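Local structure of PmoD (Methylocystis sp. ATCC 49242, 6CPD) at residues P54-I59 and L108-R113; T79-P84 and V95-A100. The protein binds copper(I) through a periplasmic cupredoxin-type domain and probably takes part in copper handling in methane-oxidizing bacteria. All blocks are in the same frame, centred on the assembly; numbering follows the deposited sequence.

Overall arrangement
Before residue 54 the chain builds strands 7-10, 13-20 and 37-45 of one antiparallel sheet, with a short edge strand, 32-33, of the other; 54-59 then enters this mixed sheet. The chain passes through helix 72-77 and returns along that sheet as 79-84. A short excursion brings it to 95-100, back in the first sheet, where interaction 2 closes the smaller loop. Strand 103-112 follows directly, and its segment 108-113 pairs with 54-59, closing the larger loop; interaction 2 is thus nested inside interaction 1. One contact joins neighbouring strands within a sheet and the other bridges the two sheets. They touch each other because strands 55-61 and 79-86 are neighbours.

Interaction 1. Residues P54-I59 and L108-R113; sequences PLELRI and LVTLTR
Glu56 and Thr110 face each other across two antiparallel strands as a hydrogen-bonded pair, as do Arg58 and Leu108. In each pair the backbone bonds run both ways: Glu56 N gives to Thr110 O at 2.8 Å, and Leu108 N to Arg58 O at 2.7 Å. Thr112 N adds a fifth bond, to Pro54 O. At that end a water lies within hydrogen-bonding reach of Thr110 O and Thr112 OG1 (2.9 Å from OG1), and more weakly of Pro54 O.

Apolar contacts fill the face carrying Leu55, Leu57, Val109 and Leu111. With CG anti to the backbone N (chi1 -177°), Leu55 brings CG to 3.9 Å from Val109 CG1, while its CB lies 3.7 Å from Leu111 CD2. Leu57 CD1 meets Val109 CG2 at 4.0 Å. An alanine in place of Leu55 would probably open a gap beside Val109 CG1, depriving it of its leucine neighbour.

The other face is largely polar. The extended Glu56 lies beside Thr110, pointing the same way, with OE1 3.8 Å from Thr110 CB. Leu108 packs on Leu68 and Gln122.

The alternation thus yields a two-sided sheet: branched aliphatic groups face the other sheet, near Phe43 and Ile45, while on the reverse Glu56 OE2 and Thr110 OG1 bond to His82 and Thr120 on the flanking strands, and Arg58 ties the sheet to helix 72-77 by a salt bridge to Glu72.

Interaction 2. Residues T79-P84 and V95-A100; sequences TELHLP and VEHNFA
His97 reaches across from strand 92-99 to Glu80 and Leu81, and most of its side chain meets a partner. CB lies 3.9 Å from Leu81 CD1, the two side chains running past one another in opposite senses. CG is anti to the backbone N (chi1 -174°), and from there the ring extends with Leu81 CB above one face, toward its rim. On the CD2 edge the neighbour is Phe99 of the same strand: His97 CD2 sits 3.6 Å above the plane of the phenyl ring, over its centre. CE1 comes to 3.3 Å from the backbone O of Glu80. At the tip, NE2 donates a hydrogen bond to Glu80 OE1 at 3.0 Å, with an N-H...O angle of 152°. It uses the anti lone pair of that oxygen, and carboxylate and ring planes stand 70° apart. A bend at chi2 turns CD of Glu80 back, and OE1 on it meets the ring N-H, while OE2 forms a salt bridge to Arg61, whose positive charge would probably temper the carboxylate's pull on the imidazole. A histidine suits the place because it offers a ring face to Leu81, an edge to the face of Phe99 and an N-H to the acid.

Farther along, aliphatic groups take over, as Leu83 CD1 meets Val95 CG1 at 3.5 Å. Glu80 and Leu81 both lie opposite Ile59, forming a classic beta bulge. With strand axes 9.3 Å apart and side chains filling the interval, this is the face-to-face packing of two sheets in a beta sandwich, consistent with the cupredoxin fold.

Interaction 1. Residues P54-I59 and L108-R113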
loop_
_atom_site.group_PDB
_atom_site.type_symbol
_atom_site.label_atom_id
_atom_site.label_comp_id
_atom_site.label_asym_id
_atom_site.label_seq_id
_atom_site.Cartn_x
_atom_site.Cartn_y
_atom_site.Cartn_z
ATOM N N PRO B 54 12.013 -16.688 -9.998
ATOM C CA PRO B 54 11.480 -16.102 -11.226
ATOM C C PRO B 54 10.211 -15.315 -10.933
ATOM O O PRO B 54 9.313 -15.808 -10.248
ATOM C CB PRO B 54 11.203 -17.323 -12.115
ATOM C CG PRO B 54 12.143 -18.384 -11.610
ATOM C CD PRO B 54 12.209 -18.145 -10.119
ATOM N N LEU B 55 10.170 -14.084 -11.424
ATOM C CA LEU B 55 9.034 -13.212 -11.206
ATOM C C LEU B 55 8.572 -12.627 -12.544
ATOM O O LEU B 55 9.341 -12.008 -13.282
ATOM C CB LEU B 55 9.412 -12.122 -10.204
ATOM C CG LEU B 55 8.405 -11.084 -9.714
ATOM C CD1 LEU B 55 8.911 -10.511 -8.396
ATOM C CD2 LEU B 55 8.219 -9.965 -10.727
ATOM N N GLU B 56 7.305 -12.842 -12.857
ATOM C CA GLU B 56 6.727 -12.350 -14.097
ATOM C C GLU B 56 5.705 -11.260 -13.782
ATOM O O GLU B 56 4.993 -11.341 -12.777
ATOM C CB GLU B 56 6.069 -13.496 -14.862
ATOM C CG GLU B 56 5.199 -13.055 -16.027
ATOM C CD GLU B 56 4.368 -14.190 -16.614
ATOM O OE1 GLU B 56 4.225 -15.241 -15.954
ATOM O OE2 GLU B 56 3.842 -14.021 -17.738
ATOM N N LEU B 57 5.636 -10.235 -14.623
ATOM C CA LEU B 57 4.620 -9.199 -14.437
ATOM C C LEU B 57 3.819 -9.023 -15.718
ATOM O O LEU B 57 4.388 -8.859 -16.792
ATOM C CB LEU B 57 5.254 -7.858 -14.029
ATOM C CG LEU B 57 4.301 -6.647 -14.027
ATOM C CD1 LEU B 57 3.263 -6.691 -12.892
ATOM C CD2 LEU B 57 5.076 -5.324 -14.006
ATOM N N ARG B 58 2.502 -9.066 -15.593
ATOM C CA ARG B 58 1.619 -8.722 -16.693
ATOM C C ARG B 58 0.574 -7.745 -16.217
ATOM O O ARG B 58 -0.156 -8.021 -15.267
ATOM C CB ARG B 58 0.977 -9.971 -17.288
ATOM C CG ARG B 58 0.001 -9.646 -18.419
ATOM C CD ARG B 58 -0.722 -10.868 -18.908
ATOM N NE ARG B 58 0.094 -11.575 -19.891
ATOM C CZ ARG B 58 0.166 -12.891 -20.005
ATOM N NH1 ARG B 58 -0.514 -13.660 -19.176
ATOM N NH2 ARG B 58 0.930 -13.433 -20.937
ATOM N N ILE B 59 0.498 -6.592 -16.865
ATOM C CA ILE B 59 -0.556 -5.645 -16.520
ATOM C C ILE B 59 -1.651 -5.759 -17.573
ATOM O O ILE B 59 -1.385 -5.651 -18.767
ATOM C CB ILE B 59 -0.018 -4.205 -16.437
ATOM C CG1 ILE B 59 1.027 -4.101 -15.326
ATOM C CG2 ILE B 59 -1.172 -3.203 -16.189
ATOM C CD1 ILE B 59 1.658 -2.716 -15.219
ATOM N N LEU B 108 -0.667 -8.396 -12.645
ATOM C CA LEU B 108 -0.549 -9.796 -12.253
ATOM C C LEU B 108 0.907 -10.158 -12.027
ATOM O O LEU B 108 1.688 -10.179 -12.977
ATOM C CB LEU B 108 -1.132 -10.716 -13.321
ATOM C CG LEU B 108 -2.592 -10.483 -13.657
ATOM C CD1 LEU B 108 -3.011 -11.338 -14.851
ATOM C CD2 LEU B 108 -3.408 -10.812 -12.435
ATOM N N VAL B 109 1.269 -10.441 -10.786
ATOM C CA VAL B 109 2.637 -10.826 -10.463
ATOM C C VAL B 109 2.668 -12.328 -10.250
ATOM O O VAL B 109 1.988 -12.857 -9.375
ATOM C CB VAL B 109 3.171 -10.127 -9.200
ATOM C CG1 VAL B 109 4.606 -10.573 -8.922
ATOM C CG2 VAL B 109 3.088 -8.603 -9.339
ATOM N N THR B 110 3.444 -13.021 -11.063
ATOM C CA THR B 110 3.506 -14.461 -10.959
ATOM C C THR B 110 4.886 -14.889 -10.492
ATOM O O THR B 110 5.887 -14.553 -11.119
ATOM C CB THR B 110 3.184 -15.129 -12.306
ATOM O OG1 THR B 110 1.945 -14.610 -12.804
ATOM C CG2 THR B 110 3.083 -16.650 -12.144
ATOM N N LEU B 111 4.926 -15.619 -9.381
ATOM C CA LEU B 111 6.172 -16.163 -8.871
ATOM C C LEU B 111 6.265 -17.639 -9.157
ATOM O O LEU B 111 5.290 -18.372 -9.030
ATOM C CB LEU B 111 6.308 -15.965 -7.368
ATOM C CG LEU B 111 6.615 -14.607 -6.770
ATOM C CD1 LEU B 111 6.845 -14.865 -5.310
ATOM C CD2 LEU B 111 7.852 -14.000 -7.406
ATOM N N THR B 112 7.458 -18.091 -9.486
ATOM C CA THR B 112 7.649 -19.505 -9.635
ATOM C C THR B 112 8.433 -19.986 -8.425
ATOM O O THR B 112 9.599 -19.624 -8.250
ATOM C CB THR B 112 8.406 -19.855 -10.932
ATOM O OG1 THR B 112 7.766 -19.231 -12.054
ATOM C CG2 THR B 112 8.446 -21.357 -11.126
ATOM N N ARG B 113 7.781 -20.781 -7.580
ATOM C CA ARG B 113 8.474 -21.392 -6.465
ATOM C C ARG B 113 9.429 -22.345 -7.156
ATOM O O ARG B 113 9.172 -22.754 -8.285
ATOM C CB ARG B 113 7.519 -22.134 -5.530
ATOM C CG ARG B 113 6.529 -21.263 -4.781
ATOM C CD ARG B 113 7.170 -20.579 -3.602
ATOM N NE ARG B 113 6.266 -19.587 -3.034
ATOM C CZ ARG B 113 6.509 -18.915 -1.917
ATOM N NH1 ARG B 113 7.638 -19.132 -1.257
ATOM N NH2 ARG B 113 5.634 -18.023 -1.467
HETATM O O HOH W 1 7.647 -16.369 -12.633
#

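Interaction 2. Residues T79-P84 and V95-A100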
loop_
_atom_site.group_PDB
_atom_site.type_symbol
_atom_site.label_atom_id
_atom_site.label_comp_id
_atom_site.label_asym_id
_atom_site.label_seq_id
_atom_site.Cartn_x
_atom_site.Cartn_y
_atom_site.Cartn_z
ATOM N N THR B 79 -3.728 -7.416 -22.595
ATOM C CA THR B 79 -2.444 -6.983 -22.016
ATOM C C THR B 79 -1.998 -5.571 -22.388
ATOM O O THR B 79 -1.949 -5.216 -23.566
ATOM C CB THR B 79 -1.334 -7.970 -22.398
ATOM O OG1 THR B 79 -1.556 -9.194 -21.690
ATOM C CG2 THR B 79 0.056 -7.416 -22.030
ATOM N N GLU B 80 -1.670 -4.778 -21.366
ATOM C CA GLU B 80 -1.076 -3.446 -21.536
ATOM C C GLU B 80 0.430 -3.533 -21.582
ATOM O O GLU B 80 1.085 -2.838 -22.352
ATOM C CB GLU B 80 -1.461 -2.501 -20.397
ATOM C CG GLU B 80 -2.838 -1.940 -20.485
ATOM C CD GLU B 80 -2.973 -0.856 -21.547
ATOM O OE1 GLU B 80 -1.950 -0.242 -21.926
ATOM O OE2 GLU B 80 -4.119 -0.615 -21.984
ATOM N N LEU B 81 0.978 -4.360 -20.700
ATOM C CA LEU B 81 2.417 -4.542 -20.643
ATOM C C LEU B 81 2.736 -5.927 -20.117
ATOM O O LEU B 81 2.019 -6.444 -19.269
ATOM C CB LEU B 81 3.029 -3.455 -19.749
ATOM C CG LEU B 81 4.423 -3.569 -19.134
ATOM C CD1 LEU B 81 4.990 -2.179 -18.950
ATOM C CD2 LEU B 81 4.370 -4.281 -17.784
ATOM N N HIS B 82 3.826 -6.512 -20.593
ATOM C CA HIS B 82 4.221 -7.846 -20.154
ATOM C C HIS B 82 5.729 -7.963 -20.013
ATOM O O HIS B 82 6.457 -7.749 -20.971
ATOM C CB HIS B 82 3.712 -8.914 -21.123
ATOM C CG HIS B 82 3.967 -10.311 -20.656
ATOM N ND1 HIS B 82 4.238 -11.350 -21.518
ATOM C CD2 HIS B 82 3.995 -10.842 -19.408
ATOM C CE1 HIS B 82 4.430 -12.459 -20.825
ATOM N NE2 HIS B 82 4.283 -12.176 -19.542
ATOM N N LEU B 83 6.191 -8.280 -18.805
ATOM C CA LEU B 83 7.594 -8.604 -18.585
ATOM C C LEU B 83 7.757 -10.087 -18.294
ATOM O O LEU B 83 7.265 -10.570 -17.276
ATOM C CB LEU B 83 8.183 -7.811 -17.420
ATOM C CG LEU B 83 8.148 -6.297 -17.326
ATOM C CD1 LEU B 83 8.992 -5.931 -16.110
ATOM C CD2 LEU B 83 8.684 -5.639 -18.588
ATOM N N PRO B 84 8.461 -10.814 -19.173
ATOM C CA PRO B 84 8.693 -12.244 -18.942
ATOM C C PRO B 84 9.386 -12.524 -17.612
ATOM O O PRO B 84 10.118 -11.678 -17.094
ATOM C CB PRO B 84 9.608 -12.653 -20.114
ATOM C CG PRO B 84 9.331 -11.659 -21.173
ATOM C CD PRO B 84 8.998 -10.362 -20.468
ATOM N N VAL B 95 9.266 -0.487 -14.001
ATOM C CA VAL B 95 8.698 -0.588 -15.336
ATOM C C VAL B 95 8.124 0.783 -15.678
ATOM O O VAL B 95 7.708 1.540 -14.793
ATOM C CB VAL B 95 7.610 -1.688 -15.451
ATOM C CG1 VAL B 95 8.001 -2.899 -14.635
ATOM C CG2 VAL B 95 6.278 -1.177 -14.998
ATOM N N GLU B 96 8.198 1.136 -16.954
ATOM C CA GLU B 96 7.666 2.393 -17.427
ATOM C C GLU B 96 6.632 2.100 -18.491
ATOM O O GLU B 96 6.823 1.205 -19.309
ATOM C CB GLU B 96 8.786 3.291 -17.977
ATOM C CG GLU B 96 8.314 4.637 -18.529
ATOM C CD GLU B 96 7.831 4.574 -19.978
ATOM O OE1 GLU B 96 8.138 3.588 -20.679
ATOM O OE2 GLU B 96 7.135 5.522 -20.413
ATOM N N HIS B 97 5.531 2.834 -18.473
ATOM C CA HIS B 97 4.499 2.625 -19.476
ATOM C C HIS B 97 3.706 3.906 -19.697
ATOM O O HIS B 97 3.403 4.632 -18.746
ATOM C CB HIS B 97 3.558 1.486 -19.054
ATOM C CG HIS B 97 2.555 1.121 -20.106
ATOM N ND1 HIS B 97 2.916 0.580 -21.318
ATOM C CD2 HIS B 97 1.205 1.248 -20.137
ATOM C CE1 HIS B 97 1.835 0.374 -22.051
ATOM N NE2 HIS B 97 0.782 0.776 -21.356
ATOM N N ASN B 98 3.376 4.194 -20.946
ATOM C CA ASN B 98 2.439 5.267 -21.222
ATOM C C ASN B 98 1.027 4.712 -21.210
ATOM O O ASN B 98 0.635 3.990 -22.120
ATOM C CB ASN B 98 2.736 5.931 -22.569
ATOM C CG ASN B 98 1.879 7.168 -22.815
ATOM O OD1 ASN B 98 2.216 8.267 -22.374
ATOM N ND2 ASN B 98 0.777 6.995 -23.547
ATOM N N PHE B 99 0.275 5.037 -20.162
ATOM C CA PHE B 99 -1.134 4.689 -20.117
ATOM C C PHE B 99 -1.892 5.743 -20.898
ATOM O O PHE B 99 -2.081 6.856 -20.417
ATOM C CB PHE B 99 -1.651 4.600 -18.681
ATOM C CG PHE B 99 -1.143 3.402 -17.923
ATOM C CD1 PHE B 99 -1.878 2.226 -17.894
ATOM C CD2 PHE B 99 0.064 3.454 -17.229
ATOM C CE1 PHE B 99 -1.419 1.120 -17.196
ATOM C CE2 PHE B 99 0.535 2.341 -16.533
ATOM C CZ PHE B 99 -0.217 1.170 -16.519
ATOM N N ALA B 100 -2.324 5.389 -22.101
ATOM C CA ALA B 100 -3.029 6.338 -22.965
ATOM C C ALA B 100 -4.498 6.470 -22.566
ATOM O O ALA B 100 -5.154 7.446 -22.926
ATOM C CB ALA B 100 -2.916 5.916 -24.421
#